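PDB 4JGW: Ral guanine nucleotide dissociation stimulator-like 2, which probably acts as a guanine nucleotide exchange factor for small G proteins and is a putative effector of Ras and/or Rap. Local coordinates for residues 324-328 with 466-471. Residues are numbered along the deposited sequence; the frame is centred on the assembly and turned at random.
Sequences RLRAA and SCEVEP
Leu325 and Glu470 bring the two backbones closest, their CA atoms 6.3 Å apart: Leu325, centre of an inverse gamma turn, occupies the N-cap position of helix 326-330, while Glu470 is where the chain leaves helical geometry after helix 459-469. The carboxylate of Glu470 reaches the start of helix 326-330 and accepts two of its backbone N-H groups. OE1 of Glu470 takes the N-H of Ala327 at 3.0 Å in a nearly straight bond (168°), and OE2 of Glu470 takes that of Ala328 at 3.1 Å. Both oxygens are met on their syn sides, with both donors well out of the carboxylate plane. Two backbone N-H groups of the first helical turn are thus satisfied, and the negative charge lies where the helix dipole would be expected to welcome it. The Glu470 chain, extended beyond CG, crosses Leu325, whose CB lies 3.4 Å from OE2 of Glu470, and the methyl of Ala327 also rests against the carboxylate. Arg324 makes the second polar link, this time to the backbone of 466-471. Its guanidinium approaches end-on, NH1 and NH2 both bonding the carbonyl O of Glu470, which lies in the guanidinium plane, 2.7 Å from NH2 of Arg324. A bend at chi3 (81°) turns this end toward the carbonyl; NH1 also makes a weak bond to Ser466 O, so the arginine sits against the C-terminal end of helix 459-469, held chiefly by Glu470 O. Apart from these bonds, Leu325 CD2 packs on Val469 CG2 at 4.0 Å. This helix-end junction belongs to the Ras-GEF (CDC25-homology) region, where Leu265 touches Leu325, Ser466 and Val469, and helix 284-303 packs against Ala327, Ala328 and Val469 through Pro284, Arg287 and Leu291.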
loop_
_atom_site.group_PDB
_atom_site.type_symbol
_atom_site.label_atom_id
_atom_site.label_comp_id
_atom_site.label_asym_id
_atom_site.label_seq_id
_atom_site.Cartn_x
_atom_site.Cartn_y
_atom_site.Cartn_z
ATOM N N ARG A 324 12.746 -28.124 10.571
ATOM C CA ARG A 324 12.908 -29.546 10.916
ATOM C C ARG A 324 14.215 -30.185 10.450
ATOM O O ARG A 324 14.719 -31.113 11.087
ATOM C CB ARG A 324 11.770 -30.362 10.301
ATOM C CG ARG A 324 10.537 -30.517 11.162
ATOM C CD ARG A 324 9.691 -31.686 10.672
ATOM N NE ARG A 324 10.204 -32.967 11.158
ATOM C CZ ARG A 324 10.954 -33.811 10.450
ATOM N NH1 ARG A 324 11.297 -33.533 9.197
ATOM N NH2 ARG A 324 11.360 -34.947 11.001
ATOM N N LEU A 325 14.739 -29.702 9.326
ATOM C CA LEU A 325 15.838 -30.365 8.626
ATOM C C LEU A 325 17.191 -30.148 9.307
ATOM O O LEU A 325 18.063 -29.455 8.780
ATOM C CB LEU A 325 15.872 -29.925 7.156
ATOM C CG LEU A 325 14.548 -30.001 6.384
ATOM C CD1 LEU A 325 14.630 -29.204 5.092
ATOM C CD2 LEU A 325 14.119 -31.444 6.111
ATOM N N ARG A 326 17.353 -30.773 10.472
ATOM C CA ARG A 326 18.530 -30.574 11.325
ATOM C C ARG A 326 19.828 -31.136 10.758
ATOM O O ARG A 326 20.910 -30.644 11.084
ATOM C CB ARG A 326 18.278 -31.123 12.738
ATOM C CG ARG A 326 17.395 -30.221 13.598
ATOM C CD ARG A 326 18.102 -28.906 13.912
ATOM N NE ARG A 326 17.247 -27.754 13.645
ATOM C CZ ARG A 326 17.694 -26.535 13.351
ATOM N NH1 ARG A 326 18.996 -26.291 13.279
ATOM N NH2 ARG A 326 16.832 -25.556 13.120
ATOM N N ALA A 327 19.720 -32.163 9.917
ATOM C CA ALA A 327 20.890 -32.723 9.245
ATOM C C ALA A 327 21.400 -31.741 8.195
ATOM O O ALA A 327 22.602 -31.474 8.117
ATOM C CB ALA A 327 20.561 -34.072 8.618
ATOM N N ALA A 328 20.474 -31.199 7.406
ATOM C CA ALA A 328 20.791 -30.194 6.393
ATOM C C ALA A 328 21.347 -28.917 7.025
ATOM O O ALA A 328 22.381 -28.409 6.588
ATOM C CB ALA A 328 19.566 -29.887 5.548
ATOM N N SER A 466 9.196 -33.283 4.045
ATOM C CA SER A 466 10.185 -33.084 5.110
ATOM C C SER A 466 10.233 -34.256 6.090
ATOM O O SER A 466 11.296 -34.578 6.624
ATOM C CB SER A 466 9.934 -31.776 5.863
ATOM O OG SER A 466 8.689 -31.797 6.532
ATOM N N CYS A 467 9.080 -34.883 6.322
ATOM C CA CYS A 467 8.999 -36.087 7.150
ATOM C C CYS A 467 9.589 -37.302 6.429
ATOM O O CYS A 467 10.002 -38.269 7.072
ATOM C CB CYS A 467 7.553 -36.362 7.580
ATOM S SG CYS A 467 6.933 -35.269 8.897
ATOM N N GLU A 468 9.633 -37.235 5.098
ATOM C CA GLU A 468 10.212 -38.293 4.267
ATOM C C GLU A 468 11.721 -38.143 4.053
ATOM O O GLU A 468 12.450 -39.137 4.073
ATOM C CB GLU A 468 9.499 -38.364 2.914
ATOM C CG GLU A 468 8.128 -39.024 2.969
ATOM C CD GLU A 468 7.332 -38.874 1.683
ATOM O OE1 GLU A 468 7.919 -38.550 0.624
ATOM O OE2 GLU A 468 6.103 -39.088 1.735
ATOM N N VAL A 469 12.185 -36.911 3.843
ATOM C CA VAL A 469 13.610 -36.668 3.573
ATOM C C VAL A 469 14.463 -36.607 4.844
ATOM O O VAL A 469 15.659 -36.900 4.807
ATOM C CB VAL A 469 13.862 -35.430 2.658
ATOM C CG1 VAL A 469 13.227 -35.638 1.285
ATOM C CG2 VAL A 469 13.371 -34.137 3.304
ATOM N N GLU A 470 13.843 -36.216 5.956
ATOM C CA GLU A 470 14.461 -36.312 7.280
ATOM C C GLU A 470 13.433 -36.818 8.298
ATOM O O GLU A 470 12.684 -36.024 8.872
ATOM C CB GLU A 470 15.081 -34.974 7.718
ATOM C CG GLU A 470 16.460 -34.697 7.113
ATOM C CD GLU A 470 17.197 -33.535 7.770
ATOM O OE1 GLU A 470 17.191 -33.430 9.016
ATOM O OE2 GLU A 470 17.808 -32.731 7.036
ATOM N N PRO A 471 13.387 -38.150 8.511
ATOM C CA PRO A 471 12.411 -38.798 9.400
ATOM C C PRO A 471 12.548 -38.386 10.867
ATOM O O PRO A 471 13.625 -37.970 11.295
ATOM C CB PRO A 471 12.726 -40.292 9.243
ATOM C CG PRO A 471 13.452 -40.399 7.939
ATOM C CD PRO A 471 14.257 -39.142 7.853
#